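Local coordinates for protein ebony (Drosophila melanogaster, PDB 6DYM) that probably forms the amide (peptide-like) bond between carrier-bound beta-alanine and an amine such as dopamine, this chain being its C-terminal atypical condensation domain, at residues S91-L94 with I95-E98; M125-A128 with E129-P133; S165-T168 with Q169-D173. One frame throughout, in Å; residues are numbered along the deposited sequence.

Contact 1: residues S91-L94 with I95-E98; sequences SKLL and IVFE
Leu93 and Leu94 meet Val96, Phe97 and Glu98 across the first turns of helix 93-111, whose entry is capped. Ser91 OG accepts from Leu93 N at 3.3 Å. The tight part is on the Leu93 side. Leu93 and Val96 lie side by side and point the same way, with CD2 of Leu93 4.2 Å from CG2 of Val96. Helix 41-58 covers this face, since Leu93 also packs on Tyr44 and Ile47. Phe97 N donates to Leu93 O at 3.0 Å, within the carbonyl plane and nearly straight (161° at the hydrogen). Lys92 O receives Ile95 N from above its carbonyl plane, a more bent bond (138°). The end of the Lys92 chain leaves this turn, and its NZ bonds to the carbonyls of Leu35 and Pro37. The looser side holds Leu94, which is exposed. There the Glu98 side chain crosses that of Leu94 obliquely, its carboxylate OE2 3.8 Å from Leu94 CG. An alanine in place of Glu98 has no carboxylate, and Leu94 would probably lose the chain that lies across its branch. Glu98 N grips Leu94 O at 2.8 Å, and Glu98 CG sits 3.2 Å from the same oxygen. Phe97 CG stands beside its own backbone N (chi1 -77°), which brings a ring edge back to the preceding turn, CD2 3.1 Å from Leu93 O, which lies in the ring plane.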
ATOM      1  N   SER A  91      14.091   4.582 -10.471  1.00 56.24           N
ATOM      2  CA  SER A  91      13.195   4.506 -11.614  1.00 51.88           C
ATOM      3  C   SER A  91      12.219   5.677 -11.639  1.00 53.77           C
ATOM      4  O   SER A  91      12.269   6.595 -10.814  1.00 47.39           O
ATOM      5  CB  SER A  91      12.425   3.192 -11.581  1.00 49.84           C
ATOM      6  OG  SER A  91      11.762   3.036 -10.335  1.00 44.55           O
ATOM      7  N   LYS A  92      11.304   5.628 -12.612  1.00 52.26           N
ATOM      8  CA  LYS A  92      10.177   6.548 -12.658  1.00 48.09           C
ATOM      9  C   LYS A  92       9.227   6.354 -11.485  1.00 43.71           C
ATOM     10  O   LYS A  92       8.345   7.196 -11.281  1.00 46.52           O
ATOM     11  CB  LYS A  92       9.411   6.377 -13.976  1.00 51.07           C
ATOM     12  CG  LYS A  92      10.114   6.950 -15.203  1.00 57.78           C
ATOM     13  CD  LYS A  92       9.463   6.453 -16.494  1.00 60.29           C
ATOM     14  CE  LYS A  92       9.247   7.587 -17.492  1.00 63.00           C
ATOM     15  NZ  LYS A  92       8.612   7.117 -18.763  1.00 53.19           N
ATOM     16  N   LEU A  93       9.382   5.269 -10.715  1.00 38.97           N
ATOM     17  CA  LEU A  93       8.584   5.075  -9.509  1.00 40.87           C
ATOM     18  C   LEU A  93       8.759   6.213  -8.512  1.00 38.04           C
ATOM     19  O   LEU A  93       7.884   6.419  -7.664  1.00 30.79           O
ATOM     20  CB  LEU A  93       8.945   3.747  -8.838  1.00 37.49           C
ATOM     21  CG  LEU A  93       8.244   2.507  -9.390  1.00 37.23           C
ATOM     22  CD1 LEU A  93       8.464   1.313  -8.474  1.00 44.83           C
ATOM     23  CD2 LEU A  93       6.770   2.791  -9.557  1.00 40.20           C
ATOM     24  N   LEU A  94       9.873   6.948  -8.590  1.00 35.99           N
ATOM     25  CA  LEU A  94      10.060   8.101  -7.717  1.00 35.93           C
ATOM     26  C   LEU A  94       8.964   9.138  -7.925  1.00 24.10           C
ATOM     27  O   LEU A  94       8.549   9.803  -6.973  1.00 32.69           O
ATOM     28  CB  LEU A  94      11.435   8.722  -7.958  1.00 38.00           C
ATOM     29  CG  LEU A  94      11.757   9.996  -7.173  1.00 37.62           C
ATOM     30  CD1 LEU A  94      11.829   9.696  -5.684  1.00 36.68           C
ATOM     31  CD2 LEU A  94      13.058  10.623  -7.665  1.00 43.75           C
ATOM     32  N   ILE A  95       8.487   9.289  -9.161  1.00 30.72           N
ATOM     33  CA  ILE A  95       7.373  10.193  -9.422  1.00 30.75           C
ATOM     34  C   ILE A  95       6.137   9.746  -8.652  1.00 28.31           C
ATOM     35  O   ILE A  95       5.403  10.574  -8.096  1.00 30.18           O
ATOM     36  CB  ILE A  95       7.102  10.279 -10.933  1.00 33.78           C
ATOM     37  CG1 ILE A  95       8.353  10.770 -11.667  1.00 36.14           C
ATOM     38  CG2 ILE A  95       5.903  11.188 -11.209  1.00 33.24           C
ATOM     39  CD1 ILE A  95       8.173  10.907 -13.162  1.00 36.57           C
ATOM     40  N   VAL A  96       5.891   8.432  -8.598  1.00 27.47           N
ATOM     41  CA  VAL A  96       4.751   7.910  -7.842  1.00 24.72           C
ATOM     42  C   VAL A  96       4.892   8.250  -6.362  1.00 24.67           C
ATOM     43  O   VAL A  96       3.953   8.740  -5.726  1.00 23.42           O
ATOM     44  CB  VAL A  96       4.605   6.393  -8.056  1.00 25.04           C
ATOM     45  CG1 VAL A  96       3.552   5.833  -7.119  1.00 29.01           C
ATOM     46  CG2 VAL A  96       4.232   6.095  -9.496  1.00 29.70           C
ATOM     47  N   PHE A  97       6.073   7.995  -5.791  1.00 23.11           N
ATOM     48  CA  PHE A  97       6.261   8.271  -4.371  1.00 25.67           C
ATOM     49  C   PHE A  97       6.214   9.764  -4.069  1.00 26.10           C
ATOM     50  O   PHE A  97       5.735  10.162  -3.002  1.00 27.01           O
ATOM     51  CB  PHE A  97       7.576   7.666  -3.887  1.00 26.83           C
ATOM     52  CG  PHE A  97       7.509   6.183  -3.682  1.00 32.91           C
ATOM     53  CD1 PHE A  97       7.159   5.654  -2.451  1.00 39.24           C
ATOM     54  CD2 PHE A  97       7.775   5.315  -4.727  1.00 39.33           C
ATOM     55  CE1 PHE A  97       7.089   4.284  -2.264  1.00 47.34           C
ATOM     56  CE2 PHE A  97       7.708   3.942  -4.546  1.00 44.90           C
ATOM     57  CZ  PHE A  97       7.363   3.427  -3.312  1.00 43.12           C
ATOM     58  N   GLU A  98       6.697  10.607  -4.986  1.00 22.90           N
ATOM     59  CA  GLU A  98       6.591  12.043  -4.756  1.00 21.65           C
ATOM     60  C   GLU A  98       5.139  12.499  -4.813  1.00 24.42           C
ATOM     61  O   GLU A  98       4.724  13.367  -4.037  1.00 23.25           O
ATOM     62  CB  GLU A  98       7.448  12.803  -5.766  1.00 27.96           C
ATOM     63  CG  GLU A  98       8.946  12.613  -5.555  1.00 31.37           C
ATOM     64  CD  GLU A  98       9.791  13.508  -6.446  1.00 40.71           C
ATOM     65  OE1 GLU A  98       9.234  14.140  -7.367  1.00 38.05           O
ATOM     66  OE2 GLU A  98      11.019  13.571  -6.228  1.00 47.75           O
TER

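Contact 2: residues M125-A128 with E129-P133; sequences MGTA and EKLNP
A type I beta turn from Ala128 to Leu131 ends strand 119-127 and starts the link to helix 133-153. Its closing bond is weak: Leu131 N to Ala128 O is 3.4 Å, although nearly straight at 169°. Leu131 folds back over the same carbonyl, with CG 3.4 Å from Ala128 O. Its CD1 goes on to Thr127 CB, 3.7 Å away. A CG beside the backbone N (chi1 -62°) lets the branch reach back this way. Lys130 returns by another path. Its chain bends at two successive torsions, bringing NZ to 3.7 Å from Ala128 CB. Thr127 OG1 is hydrogen-bonded to Asn136 OD1 of the following helix. Asn132 caps that helix through OD1, which accepts from Glu135 N. On the sheet side, Leu131 touches Ile73 of strand 71-80, and the backbone of Ala128 bonds to the same residue. The strand-loop-helix order is consistent with that of GNAT-fold acetyltransferases, where the corresponding loop binds the cofactor. With a single weak bond across the turn, its shape probably depends also on the apolar fit of Leu131 and on the anchors at both ends.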
ATOM      1  N   MET A 125      -0.386  -3.349  -0.110  1.00 30.80           N
ATOM      2  CA  MET A 125      -1.259  -4.503   0.056  1.00 28.74           C
ATOM      3  C   MET A 125      -1.336  -5.209  -1.288  1.00 40.12           C
ATOM      4  O   MET A 125      -1.507  -4.552  -2.319  1.00 43.26           O
ATOM      5  CB  MET A 125      -2.658  -4.086   0.522  1.00 36.66           C
ATOM      6  CG  MET A 125      -3.322  -5.055   1.481  1.00 41.77           C
ATOM      7  SD  MET A 125      -4.880  -4.425   2.152  1.00 46.46           S
ATOM      8  CE  MET A 125      -4.435  -4.056   3.847  1.00 32.03           C
ATOM      9  N   GLY A 126      -1.195  -6.525  -1.286  1.00 26.96           N
ATOM     10  CA  GLY A 126      -1.227  -7.283  -2.526  1.00 25.94           C
ATOM     11  C   GLY A 126      -1.752  -8.681  -2.298  1.00 29.74           C
ATOM     12  O   GLY A 126      -1.676  -9.219  -1.189  1.00 25.39           O
ATOM     13  N   THR A 127      -2.297  -9.270  -3.360  1.00 26.03           N
ATOM     14  CA  THR A 127      -2.784 -10.642  -3.348  1.00 31.25           C
ATOM     15  C   THR A 127      -2.172 -11.397  -4.516  1.00 24.98           C
ATOM     16  O   THR A 127      -1.822 -10.801  -5.539  1.00 26.34           O
ATOM     17  CB  THR A 127      -4.306 -10.713  -3.462  1.00 27.98           C
ATOM     18  OG1 THR A 127      -4.709 -10.052  -4.666  1.00 30.36           O
ATOM     19  CG2 THR A 127      -4.978 -10.061  -2.267  1.00 27.20           C
ATOM     20  N   ALA A 128      -2.073 -12.717  -4.364  1.00 25.08           N
ATOM     21  CA  ALA A 128      -1.451 -13.553  -5.384  1.00 25.45           C
ATOM     22  C   ALA A 128      -2.221 -13.483  -6.703  1.00 32.13           C
ATOM     23  O   ALA A 128      -3.442 -13.304  -6.732  1.00 30.86           O
ATOM     24  CB  ALA A 128      -1.364 -15.001  -4.898  1.00 26.62           C
ATOM     25  N   GLU A 129      -1.479 -13.643  -7.805  1.00 34.32           N
ATOM     26  CA  GLU A 129      -2.036 -13.462  -9.145  1.00 40.55           C
ATOM     27  C   GLU A 129      -3.158 -14.448  -9.458  1.00 38.26           C
ATOM     28  O   GLU A 129      -4.082 -14.114 -10.209  1.00 42.38           O
ATOM     29  CB  GLU A 129      -0.924 -13.603 -10.188  1.00 41.04           C
ATOM     30  CG  GLU A 129      -0.879 -12.492 -11.224  1.00 54.89           C
ATOM     31  CD  GLU A 129       0.264 -12.657 -12.216  1.00 71.28           C
ATOM     32  OE1 GLU A 129       1.238 -13.377 -11.898  1.00 62.99           O
ATOM     33  OE2 GLU A 129       0.184 -12.063 -13.316  1.00 69.07           O
ATOM     34  N   LYS A 130      -3.094 -15.658  -8.916  1.00 30.75           N
ATOM     35  CA  LYS A 130      -3.990 -16.736  -9.310  1.00 43.26           C
ATOM     36  C   LYS A 130      -5.323 -16.714  -8.572  1.00 41.35           C
ATOM     37  O   LYS A 130      -6.162 -17.584  -8.820  1.00 40.14           O
ATOM     38  CB  LYS A 130      -3.323 -18.103  -9.095  1.00 35.82           C
ATOM     39  CG  LYS A 130      -2.132 -18.440 -10.007  1.00 47.42           C
ATOM     40  CD  LYS A 130      -0.910 -17.553  -9.774  1.00 62.82           C
ATOM     41  CE  LYS A 130      -0.529 -17.509  -8.296  1.00 48.61           C
ATOM     42  NZ  LYS A 130       0.225 -16.274  -7.955  1.00 51.28           N
ATOM     43  N   LEU A 131      -5.538 -15.760  -7.670  1.00 36.92           N
ATOM     44  CA  LEU A 131      -6.801 -15.701  -6.949  1.00 35.71           C
ATOM     45  C   LEU A 131      -7.932 -15.325  -7.901  1.00 35.15           C
ATOM     46  O   LEU A 131      -7.805 -14.378  -8.682  1.00 34.58           O
ATOM     47  CB  LEU A 131      -6.712 -14.692  -5.803  1.00 32.81           C
ATOM     48  CG  LEU A 131      -5.679 -14.970  -4.704  1.00 32.11           C
ATOM     49  CD1 LEU A 131      -5.880 -14.039  -3.513  1.00 25.55           C
ATOM     50  CD2 LEU A 131      -5.748 -16.425  -4.255  1.00 34.18           C
ATOM     51  N   ASN A 132      -9.036 -16.078  -7.844  1.00 34.04           N
ATOM     52  CA  ASN A 132     -10.241 -15.713  -8.579  1.00 31.78           C
ATOM     53  C   ASN A 132     -10.929 -14.554  -7.847  1.00 35.43           C
ATOM     54  O   ASN A 132     -10.530 -14.194  -6.737  1.00 30.44           O
ATOM     55  CB  ASN A 132     -11.146 -16.941  -8.761  1.00 32.31           C
ATOM     56  CG  ASN A 132     -11.717 -17.488  -7.452  1.00 36.45           C
ATOM     57  OD1 ASN A 132     -12.011 -16.748  -6.511  1.00 31.71           O
ATOM     58  ND2 ASN A 132     -11.899 -18.804  -7.407  1.00 32.71           N
ATOM     59  N   PRO A 133     -11.956 -13.930  -8.450  1.00 29.44           N
ATOM     60  CA  PRO A 133     -12.585 -12.773  -7.782  1.00 30.35           C
ATOM     61  C   PRO A 133     -13.050 -13.045  -6.358  1.00 26.06           C
ATOM     62  O   PRO A 133     -12.806 -12.213  -5.477  1.00 30.63           O
ATOM     63  CB  PRO A 133     -13.760 -12.440  -8.710  1.00 29.94           C
ATOM     64  CG  PRO A 133     -13.304 -12.878 -10.046  1.00 34.24           C
ATOM     65  CD  PRO A 133     -12.501 -14.127  -9.808  1.00 35.87           C
TER

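Contact 3: residues S165-T168 with Q169-D173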
ATOM      1  N   SER A 165      -6.708   2.782  -6.399  1.00 23.11           N
ATOM      2  CA  SER A 165      -7.533   1.984  -7.289  1.00 27.94           C
ATOM      3  C   SER A 165      -8.985   2.044  -6.832  1.00 25.47           C
ATOM      4  O   SER A 165      -9.257   2.235  -5.641  1.00 20.20           O
ATOM      5  CB  SER A 165      -7.065   0.522  -7.341  1.00 26.49           C
ATOM      6  OG  SER A 165      -7.558  -0.219  -6.237  1.00 28.92           O
ATOM      7  N   PRO A 166      -9.940   1.911  -7.755  1.00 23.91           N
ATOM      8  CA  PRO A 166     -11.352   2.007  -7.344  1.00 22.67           C
ATOM      9  C   PRO A 166     -11.736   0.984  -6.287  1.00 24.83           C
ATOM     10  O   PRO A 166     -12.515   1.303  -5.381  1.00 23.14           O
ATOM     11  CB  PRO A 166     -12.112   1.800  -8.663  1.00 35.95           C
ATOM     12  CG  PRO A 166     -11.130   2.190  -9.736  1.00 33.70           C
ATOM     13  CD  PRO A 166      -9.785   1.787  -9.216  1.00 25.22           C
ATOM     14  N   LEU A 167     -11.176  -0.225  -6.348  1.00 21.87           N
ATOM     15  CA  LEU A 167     -11.555  -1.262  -5.391  1.00 24.95           C
ATOM     16  C   LEU A 167     -11.021  -0.951  -3.997  1.00 24.94           C
ATOM     17  O   LEU A 167     -11.733  -1.116  -3.001  1.00 21.67           O
ATOM     18  CB  LEU A 167     -11.048  -2.626  -5.865  1.00 22.76           C
ATOM     19  CG  LEU A 167     -11.233  -3.800  -4.897  1.00 29.28           C
ATOM     20  CD1 LEU A 167     -12.705  -3.978  -4.516  1.00 21.51           C
ATOM     21  CD2 LEU A 167     -10.681  -5.080  -5.508  1.00 32.60           C
ATOM     22  N   THR A 168      -9.753  -0.527  -3.899  1.00 19.91           N
ATOM     23  CA  THR A 168      -9.211  -0.197  -2.583  1.00 21.26           C
ATOM     24  C   THR A 168      -9.872   1.050  -2.013  1.00 17.02           C
ATOM     25  O   THR A 168     -10.056   1.148  -0.795  1.00 18.13           O
ATOM     26  CB  THR A 168      -7.691  -0.007  -2.641  1.00 25.22           C
ATOM     27  OG1 THR A 168      -7.355   0.973  -3.631  1.00 23.93           O
ATOM     28  CG2 THR A 168      -6.994  -1.331  -2.972  1.00 23.34           C
ATOM     29  N   GLN A 169     -10.238   2.003  -2.874  1.00 17.07           N
ATOM     30  CA  GLN A 169     -10.947   3.193  -2.410  1.00 20.32           C
ATOM     31  C   GLN A 169     -12.326   2.841  -1.867  1.00 21.12           C
ATOM     32  O   GLN A 169     -12.732   3.344  -0.814  1.00 18.93           O
ATOM     33  CB  GLN A 169     -11.070   4.209  -3.546  1.00 17.87           C
ATOM     34  CG  GLN A 169      -9.727   4.804  -3.978  1.00 19.28           C
ATOM     35  CD  GLN A 169      -9.802   5.510  -5.316  1.00 24.89           C
ATOM     36  OE1 GLN A 169     -10.837   5.476  -5.988  1.00 21.21           O
ATOM     37  NE2 GLN A 169      -8.695   6.133  -5.726  1.00 20.12           N
ATOM     38  N   GLN A 170     -13.061   1.979  -2.573  1.00 23.14           N
ATOM     39  CA  GLN A 170     -14.404   1.621  -2.129  1.00 18.38           C
ATOM     40  C   GLN A 170     -14.358   0.754  -0.876  1.00 17.43           C
ATOM     41  O   GLN A 170     -15.188   0.914   0.027  1.00 20.96           O
ATOM     42  CB  GLN A 170     -15.142   0.906  -3.258  1.00 22.60           C
ATOM     43  CG  GLN A 170     -16.578   0.509  -2.925  1.00 25.42           C
ATOM     44  CD  GLN A 170     -17.394   0.225  -4.172  1.00 28.70           C
ATOM     45  OE1 GLN A 170     -16.837  -0.079  -5.227  1.00 29.37           O
ATOM     46  NE2 GLN A 170     -18.715   0.331  -4.061  1.00 29.66           N
ATOM     47  N   LEU A 171     -13.403  -0.173  -0.805  1.00 17.62           N
ATOM     48  CA  LEU A 171     -13.243  -0.962   0.414  1.00 16.58           C
ATOM     49  C   LEU A 171     -12.989  -0.067   1.619  1.00 21.56           C
ATOM     50  O   LEU A 171     -13.577  -0.268   2.687  1.00 21.52           O
ATOM     51  CB  LEU A 171     -12.100  -1.960   0.245  1.00 20.01           C
ATOM     52  CG  LEU A 171     -12.433  -3.225  -0.544  1.00 19.65           C
ATOM     53  CD1 LEU A 171     -11.170  -4.029  -0.802  1.00 21.26           C
ATOM     54  CD2 LEU A 171     -13.473  -4.062   0.194  1.00 22.95           C
ATOM     55  N   ALA A 172     -12.114   0.930   1.466  1.00 20.67           N
ATOM     56  CA  ALA A 172     -11.850   1.857   2.562  1.00 19.40           C
ATOM     57  C   ALA A 172     -13.116   2.587   2.987  1.00 19.15           C
ATOM     58  O   ALA A 172     -13.350   2.797   4.182  1.00 21.31           O
ATOM     59  CB  ALA A 172     -10.768   2.853   2.152  1.00 17.72           C
ATOM     60  N   ASP A 173     -13.947   2.987   2.022  1.00 22.92           N
ATOM     61  CA  ASP A 173     -15.197   3.664   2.356  1.00 22.85           C
ATOM     62  C   ASP A 173     -16.116   2.774   3.187  1.00 26.55           C
ATOM     63  O   ASP A 173     -16.655   3.215   4.207  1.00 24.80           O
ATOM     64  CB  ASP A 173     -15.908   4.113   1.082  1.00 25.64           C
ATOM     65  CG  ASP A 173     -15.047   5.028   0.225  1.00 50.65           C
ATOM     66  OD1 ASP A 173     -14.377   5.922   0.788  1.00 55.66           O
ATOM     67  OD2 ASP A 173     -15.038   4.849  -1.015  1.00 56.71           O
TER
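Gln169 lays its side chain over the carbonyl oxygen of Ser165, one turn earlier. Gln169 CG is 3.1 Å from Ser165 O, and CD stays close to the same oxygen. The chain leaves beside its own backbone N (chi1 -67°) and then runs extended, which carries it back along the helix start. The same oxygen accepts Gln169 N at 2.9 Å, with the donor nearly in line with the C=O. Ser165 is the N-cap residue of helix 166-174. Its OG shares a hydrogen bond of 2.9 Å with Thr168 OG1. The threonine hydroxyl sits between its own N and carbonyl carbon (chi1 55°), which turns it back to the cap. Further bonds follow the helix: Gln170 N to Pro166 O, Leu171 N to Leu167 O and Ala172 N to Thr168 O. On another face Leu167 and Leu171 lie alongside and point the same way, their CD1 atoms 4.0 Å apart. The Leu171 CG is also 3.3 Å from Leu167 O. These leucines and Thr168 rest on helix 133-153, at Ile137, Met140 and His141. Gln169 NE2 bonds to the carbonyls of Asn163 and Arg205, and Asp173 OD1 bonds to His209 NE2. The short helix is thus tied to strands 158-163 and 205-212 and lies against helix 133-153.

In the fold
The three contacts follow one another along the chain and do not touch. Contacts 2 and 3 are the nearest pair, with centres about 16 Å apart and nearest atoms about 6 Å apart. Helix 133-153 lies against both: Thr127 touches its Cys139 and Met143, Leu171 its Met140 and His141. Contact 1 lies farther off, its centre about 24 Å from that of contact 2 and about 22 Å from that of contact 3. The loop between helices 14-25 and 41-58 reaches two of them: Leu35 meets contact 1 and Asp30 meets contact 3. A bound calcium ion is about 10 Å from the Leu131 side chain and about 14 Å from that of Leu171.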